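Local coordinates for protein MccF (Escherichia coli, PDB 4IIY) that confers self-immunity against the antibiotic microcin C7 and is probably a carboxypeptidase-like hydrolase of the peptidase S66 family, at residues R314-L319 against I328-G333; S284-K287 against V291-K294; C229-S234 against D356-S361. The protein carries 1 engineered substitution. One frame throughout, in Å; residues are numbered along the deposited sequence.

Contact 1: R314-L319 against I328-G333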
# COMPACT_ATOMS: atom_id res chain seq x y z
N ARG B 314 -0.90 14.79 -14.72
CA ARG B 314 -1.68 14.85 -13.49
C ARG B 314 -2.38 13.52 -13.24
O ARG B 314 -2.50 12.69 -14.15
CB ARG B 314 -2.68 16.00 -13.50
CG ARG B 314 -3.70 15.95 -14.61
CD ARG B 314 -4.54 17.23 -14.62
NE ARG B 314 -5.49 17.35 -15.73
CZ ARG B 314 -5.66 16.47 -16.72
NH1 ARG B 314 -4.94 15.36 -16.78
NH2 ARG B 314 -6.56 16.71 -17.67
N PRO B 315 -2.87 13.32 -12.02
CA PRO B 315 -3.49 12.02 -11.71
C PRO B 315 -4.63 11.63 -12.66
O PRO B 315 -4.78 10.45 -12.98
CB PRO B 315 -3.98 12.22 -10.28
CG PRO B 315 -2.97 13.16 -9.70
CD PRO B 315 -2.69 14.14 -10.81
N TYR B 316 -5.43 12.59 -13.12
CA TYR B 316 -6.54 12.24 -14.01
C TYR B 316 -6.05 11.60 -15.30
O TYR B 316 -6.70 10.70 -15.84
CB TYR B 316 -7.39 13.48 -14.31
CG TYR B 316 -8.51 13.21 -15.28
CD1 TYR B 316 -9.60 12.43 -14.92
CD2 TYR B 316 -8.49 13.73 -16.57
CE1 TYR B 316 -10.64 12.18 -15.81
CE2 TYR B 316 -9.52 13.49 -17.46
CZ TYR B 316 -10.59 12.71 -17.08
OH TYR B 316 -11.61 12.48 -17.97
N GLU B 317 -4.91 12.05 -15.81
CA GLU B 317 -4.36 11.46 -17.02
C GLU B 317 -3.95 9.99 -16.79
O GLU B 317 -4.14 9.14 -17.67
CB GLU B 317 -3.18 12.28 -17.54
CG GLU B 317 -2.58 11.74 -18.83
CD GLU B 317 -1.51 12.64 -19.42
OE1 GLU B 317 -1.39 13.80 -18.97
OE2 GLU B 317 -0.78 12.18 -20.33
N VAL B 318 -3.37 9.71 -15.63
CA VAL B 318 -3.01 8.33 -15.27
C VAL B 318 -4.27 7.47 -15.14
O VAL B 318 -4.34 6.36 -15.66
CB VAL B 318 -2.18 8.28 -13.96
CG1 VAL B 318 -1.76 6.85 -13.65
CG2 VAL B 318 -0.95 9.18 -14.08
N LEU B 319 -5.28 8.00 -14.46
CA LEU B 319 -6.55 7.30 -14.34
C LEU B 319 -7.12 6.96 -15.72
O LEU B 319 -7.60 5.85 -15.95
CB LEU B 319 -7.55 8.14 -13.55
CG LEU B 319 -8.94 7.54 -13.37
CD1 LEU B 319 -8.89 6.25 -12.58
CD2 LEU B 319 -9.85 8.55 -12.68
N ILE B 328 -16.24 6.82 -17.42
CA ILE B 328 -16.80 7.11 -16.11
C ILE B 328 -16.60 8.60 -15.89
O ILE B 328 -15.49 9.11 -16.04
CB ILE B 328 -16.07 6.35 -14.98
CG1 ILE B 328 -16.11 4.84 -15.23
CG2 ILE B 328 -16.67 6.70 -13.63
CD1 ILE B 328 -15.47 4.02 -14.13
N PRO B 329 -17.67 9.32 -15.55
CA PRO B 329 -17.46 10.75 -15.31
C PRO B 329 -16.67 10.99 -14.01
O PRO B 329 -16.82 10.24 -13.03
CB PRO B 329 -18.88 11.32 -15.22
CG PRO B 329 -19.74 10.16 -14.87
CD PRO B 329 -19.09 8.93 -15.44
N VAL B 330 -15.84 12.02 -14.02
CA VAL B 330 -14.91 12.27 -12.92
C VAL B 330 -14.96 13.73 -12.48
O VAL B 330 -14.84 14.63 -13.32
CB VAL B 330 -13.46 11.93 -13.33
CG1 VAL B 330 -12.51 12.30 -12.20
CG2 VAL B 330 -13.32 10.46 -13.68
N LEU B 331 -15.13 13.95 -11.18
CA LEU B 331 -14.94 15.26 -10.59
C LEU B 331 -13.50 15.28 -10.13
O LEU B 331 -13.14 14.59 -9.16
CB LEU B 331 -15.91 15.47 -9.42
CG LEU B 331 -15.99 16.86 -8.78
CD1 LEU B 331 -17.01 16.88 -7.66
CD2 LEU B 331 -14.65 17.33 -8.28
N ASP B 332 -12.65 16.02 -10.85
CA ASP B 332 -11.23 16.05 -10.54
C ASP B 332 -10.87 17.30 -9.75
O ASP B 332 -10.88 18.40 -10.28
CB ASP B 332 -10.42 16.03 -11.84
CG ASP B 332 -8.92 15.97 -11.59
OD1 ASP B 332 -8.52 15.65 -10.45
OD2 ASP B 332 -8.15 16.24 -12.53
N GLY B 333 -10.54 17.12 -8.47
CA GLY B 333 -10.08 18.22 -7.65
C GLY B 333 -11.05 18.71 -6.59
O GLY B 333 -11.07 19.89 -6.26
O HOH W 1 -5.69 15.20 -11.92
O HOH W 2 -13.79 11.10 -17.28

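Contact 2: S284-K287 against V291-K294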
# COMPACT_ATOMS: atom_id res chain seq x y z
N SER B 284 -4.45 1.09 -10.67
CA SER B 284 -4.52 -0.27 -11.22
C SER B 284 -5.07 -1.28 -10.21
O SER B 284 -5.80 -2.19 -10.60
CB SER B 284 -3.18 -0.71 -11.80
OG SER B 284 -3.03 -0.14 -13.10
N MET B 285 -4.76 -1.12 -8.92
CA MET B 285 -5.37 -1.97 -7.89
C MET B 285 -6.89 -1.92 -7.98
O MET B 285 -7.57 -2.95 -7.98
CB MET B 285 -4.88 -1.54 -6.50
CG MET B 285 -5.34 -2.44 -5.34
SD MET B 285 -7.03 -2.13 -4.75
CE MET B 285 -6.83 -0.50 -4.05
N LEU B 286 -7.44 -0.71 -8.07
CA LEU B 286 -8.89 -0.55 -8.19
C LEU B 286 -9.41 -1.24 -9.45
O LEU B 286 -10.44 -1.92 -9.42
CB LEU B 286 -9.27 0.93 -8.21
CG LEU B 286 -8.98 1.71 -6.93
CD1 LEU B 286 -9.17 3.21 -7.18
CD2 LEU B 286 -9.85 1.21 -5.79
N LYS B 287 -8.71 -1.06 -10.56
CA LYS B 287 -9.11 -1.68 -11.81
C LYS B 287 -9.17 -3.20 -11.67
O LYS B 287 -10.15 -3.84 -12.07
CB LYS B 287 -8.17 -1.28 -12.94
CG LYS B 287 -8.57 -1.86 -14.31
CD LYS B 287 -7.44 -1.71 -15.32
CE LYS B 287 -7.79 -2.34 -16.67
NZ LYS B 287 -8.82 -1.55 -17.40
N VAL B 291 -13.57 -2.39 -9.58
CA VAL B 291 -14.23 -1.21 -9.07
C VAL B 291 -14.77 -0.34 -10.22
O VAL B 291 -15.87 0.22 -10.12
CB VAL B 291 -13.28 -0.40 -8.18
CG1 VAL B 291 -13.92 0.92 -7.78
CG2 VAL B 291 -12.90 -1.21 -6.93
N PHE B 292 -14.02 -0.25 -11.31
CA PHE B 292 -14.42 0.60 -12.43
C PHE B 292 -15.52 -0.03 -13.29
O PHE B 292 -16.05 0.62 -14.19
CB PHE B 292 -13.20 1.01 -13.27
CG PHE B 292 -12.14 1.75 -12.48
CD1 PHE B 292 -12.49 2.70 -11.53
CD2 PHE B 292 -10.79 1.47 -12.68
CE1 PHE B 292 -11.51 3.37 -10.80
CE2 PHE B 292 -9.82 2.14 -11.95
CZ PHE B 292 -10.18 3.09 -11.01
N ASP B 293 -15.87 -1.28 -13.00
CA ASP B 293 -17.03 -1.92 -13.62
C ASP B 293 -18.31 -1.61 -12.85
O ASP B 293 -19.41 -1.85 -13.35
CB ASP B 293 -16.85 -3.44 -13.69
CG ASP B 293 -15.77 -3.87 -14.67
OD1 ASP B 293 -15.44 -3.09 -15.59
OD2 ASP B 293 -15.25 -5.00 -14.51
N LYS B 294 -18.16 -1.09 -11.63
CA LYS B 294 -19.29 -0.86 -10.75
C LYS B 294 -19.69 0.60 -10.59
O LYS B 294 -20.87 0.92 -10.59
CB LYS B 294 -19.00 -1.41 -9.35
CG LYS B 294 -18.86 -2.92 -9.25
CD LYS B 294 -18.38 -3.26 -7.84
CE LYS B 294 -18.14 -4.73 -7.61
NZ LYS B 294 -17.55 -4.92 -6.24
O HOH W 3 -12.39 -2.22 -12.80

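Contact 3: C229-S234 against D356-S361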
# COMPACT_ATOMS: atom_id res chain seq x y z
N CYS B 229 -10.53 22.85 -10.00
CA CYS B 229 -11.39 21.67 -10.04
C CYS B 229 -12.02 21.55 -11.44
O CYS B 229 -12.42 22.57 -12.02
CB CYS B 229 -12.48 21.83 -8.97
SG CYS B 229 -13.54 20.41 -8.64
N ALA B 230 -12.14 20.33 -11.96
CA ALA B 230 -12.70 20.12 -13.29
C ALA B 230 -13.74 19.02 -13.24
O ALA B 230 -13.58 18.03 -12.52
CB ALA B 230 -11.60 19.75 -14.29
N PHE B 231 -14.82 19.19 -14.00
CA PHE B 231 -15.89 18.21 -14.09
C PHE B 231 -15.83 17.55 -15.47
O PHE B 231 -16.18 18.18 -16.48
CB PHE B 231 -17.25 18.87 -13.88
CG PHE B 231 -17.53 19.32 -12.46
CD1 PHE B 231 -18.44 18.63 -11.68
CD2 PHE B 231 -16.90 20.43 -11.93
CE1 PHE B 231 -18.72 19.03 -10.39
CE2 PHE B 231 -17.17 20.84 -10.63
CZ PHE B 231 -18.09 20.14 -9.86
N TYR B 232 -15.40 16.30 -15.51
CA TYR B 232 -15.30 15.56 -16.77
C TYR B 232 -16.51 14.66 -16.95
O TYR B 232 -16.61 13.60 -16.34
CB TYR B 232 -14.02 14.73 -16.80
CG TYR B 232 -12.76 15.55 -16.77
CD1 TYR B 232 -12.31 16.21 -17.91
CD2 TYR B 232 -11.99 15.65 -15.61
CE1 TYR B 232 -11.16 16.96 -17.89
CE2 TYR B 232 -10.82 16.39 -15.59
CZ TYR B 232 -10.41 17.04 -16.74
OH TYR B 232 -9.26 17.79 -16.73
N GLY B 233 -17.43 15.09 -17.80
CA GLY B 233 -18.64 14.33 -18.04
C GLY B 233 -19.80 15.27 -18.28
O GLY B 233 -19.62 16.48 -18.34
N SER B 234 -20.99 14.70 -18.40
CA SER B 234 -22.20 15.49 -18.58
C SER B 234 -23.33 14.87 -17.80
O SER B 234 -23.23 13.73 -17.33
CB SER B 234 -22.57 15.60 -20.07
OG SER B 234 -22.93 14.33 -20.59
N ASP B 356 -23.04 19.09 -15.61
CA ASP B 356 -23.40 20.20 -16.49
C ASP B 356 -23.31 21.53 -15.75
O ASP B 356 -22.80 22.51 -16.28
CB ASP B 356 -24.80 20.01 -17.07
CG ASP B 356 -24.92 18.78 -17.96
OD1 ASP B 356 -23.90 18.35 -18.54
OD2 ASP B 356 -26.04 18.25 -18.07
N ASN B 357 -23.80 21.55 -14.52
CA ASN B 357 -23.79 22.77 -13.71
C ASN B 357 -22.57 22.90 -12.80
O ASN B 357 -22.44 23.87 -12.05
CB ASN B 357 -25.09 22.89 -12.91
CG ASN B 357 -26.28 23.13 -13.81
OD1 ASN B 357 -27.18 22.30 -13.92
ND2 ASN B 357 -26.27 24.26 -14.47
N LYS B 358 -21.67 21.92 -12.86
CA LYS B 358 -20.41 21.94 -12.10
C LYS B 358 -20.64 22.11 -10.61
O LYS B 358 -20.09 23.02 -9.99
CB LYS B 358 -19.47 23.04 -12.61
CG LYS B 358 -19.36 23.16 -14.12
CD LYS B 358 -18.88 21.90 -14.78
CE LYS B 358 -18.73 22.12 -16.28
NZ LYS B 358 -18.79 20.85 -17.05
N ASN B 359 -21.45 21.24 -10.02
CA ASN B 359 -21.64 21.27 -8.58
C ASN B 359 -21.84 19.88 -8.00
O ASN B 359 -21.99 18.90 -8.74
CB ASN B 359 -22.76 22.25 -8.17
CG ASN B 359 -24.13 21.86 -8.70
OD1 ASN B 359 -24.48 20.68 -8.77
ND2 ASN B 359 -24.93 22.87 -9.08
N ILE B 360 -21.81 19.80 -6.68
CA ILE B 360 -21.91 18.52 -5.99
C ILE B 360 -22.72 18.74 -4.72
O ILE B 360 -22.52 19.72 -4.00
CB ILE B 360 -20.51 17.89 -5.71
CG1 ILE B 360 -20.63 16.61 -4.89
CG2 ILE B 360 -19.54 18.88 -5.06
CD1 ILE B 360 -19.31 15.86 -4.71
N SER B 361 -23.66 17.83 -4.47
CA SER B 361 -24.61 17.98 -3.38
C SER B 361 -24.77 16.69 -2.58
O SER B 361 -24.64 15.60 -3.14
CB SER B 361 -25.99 18.37 -3.92
OG SER B 361 -25.93 19.54 -4.72

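Contact 1: R314-L319 against I328-G333
V330 meets two side chains of the helix, Y316 and L319, and this is the tightly packed part of the contact. Y316 brings the CE1 corner of its ring to V330, with CE1 at 3.8 Å from V330 CB. The CG2 methyl of V330 lies at the edge of that ring. The same methyl meets L319 nearly tip to tip, L319 CD2 being 4.1 Å from V330 CG2. L319 and V330 are both buried. Y316 has CG anti to the backbone N (chi1 177°), which carries its ring off the helix and across to the strand. The helix packs on the strand as part of a beta-alpha-beta unit made of strand 297-301, helix 315-323 and strand 330-334. The short axes of 315-319 and 330-333 run at 148°, roughly antiparallel. F283 of helix 276-288 also packs on L319, and the ring of Y232 stacks with that of Y316. The D332 side is looser and bridged by water. D332 OD2 rests 3.4 Å from Y316 CB, and its carboxylate plane is turned 29° from the ring plane. A water links the two segments here. It accepts from Y316 N at 2.9 Å and donates to D332 OD2 at 2.7 Å. The carboxylate thus reaches the first turn of the helix through one water, where the helix end may favour its negative charge. R314, at the N-cap position, is exposed. Its NE is 4.3 Å from D332 OD2, but the oxygen lies well out of the guanidinium plane, so the charges are merely near each other. At the OH end of the ring a second water joins Y316 OH to the backbone O of I328, to which it donates at 2.9 Å.

Contact 2: S284-K287 against V291-K294
F292 lays the CD2, CE2 and CZ atoms of its ring along L286 and K287, where helix 276-288 ends and the chain turns into the short, weakly bonded helix 291-294. Helix 276-288 is the helix of a beta-alpha-beta unit between the parallel strands 266-270 and 297-301. The ring approaches obliquely. Its CZ is 3.7 Å from L286 CB. Further along, F292 CE2 is 3.7 Å from K287 N, and F292 CD2 is 3.8 Å from K287 CB. F292 CG stands anti to its own carbonyl carbon (chi1 -58°), which turns the ring back over the end of the longer helix. L319 and L323 of helix 315-323 pack on the same ring. L286 also crosses V291 obliquely, and L286 CD2 lies 4.1 Å from V291 CG2. The lysine chain of K287 leads away from this apolar group, and its NZ is hydrogen-bonded to V322 O. One turn back, S284 OG is hydrogen-bonded to S124 OG of the second subunit, so this helix also borders the dimer interface. The backbone adds a bond that spans five residues. V291 N donates to L286 O at 3.2 Å, with an N-H...O angle of 152° and the donor tilted 25° from the carbonyl plane. Beside it a water donates to K287 O at 2.9 Å and accepts from F292 N at 3.0 Å.

Contact 3: C229-S234 against D356-S361
K358 lies over one face of the F231 ring. Its CA sits 3.5 Å from the ring centroid and only 5° off the normal, a CH-pi contact. The ring reaches K358 because F231 CG is anti to the carbonyl carbon (chi1 -72°). F231 CZ then lies 3.3 Å from K358 C, and F231 CE1 is 3.5 Å from N359 N. The lysine chain bends at chi2 (-59°) and slides past the phenylalanine in the opposite direction, bringing K358 CD to 3.6 Å from F231 CB. Its NZ is hydrogen-bonded to F355 O. K358 has positive phi and psi. With N359 it faces D354 in a G1 beta bulge. A second, exposed touch is made by D356, whose OD1 is 3.3 Å from S234 CA. That oxygen accepts a hydrogen bond from G235 N. Strand 230-232 lies at one outer edge of the mixed sheet, beside strand 330-334. Strand 359-362 is near the other outer edge, so the contact is consistent with a strongly curled sheet. F231 lies between them, touching L331 of strand 330-334 and I353 of strand 350-354.

How the contacts relate
Contacts 1 and 2 have centres 14 Å apart and meet where F292 CZ of contact 2 lies 3.8 Å from L319 CD1 of contact 1. Contact 1 joins contact 3 through the sheet, their centres 12 Å apart. Strands 330-334 and 230-232 pair there by backbone bonds, D332 N to A230 O and Y232 N to V330 O, each 2.8 Å. Contacts 2 and 3 do not touch; their nearest atoms are about 13 Å apart. Contact 3 lies away from the annotated sites. The side chain of E270, predicted to belong to the charge relay system, is about 10 Å from that of D332 and about 11 Å from that of L286. A bound glutamylsulfamoyl inosine is about 13 Å from the L286 side chain.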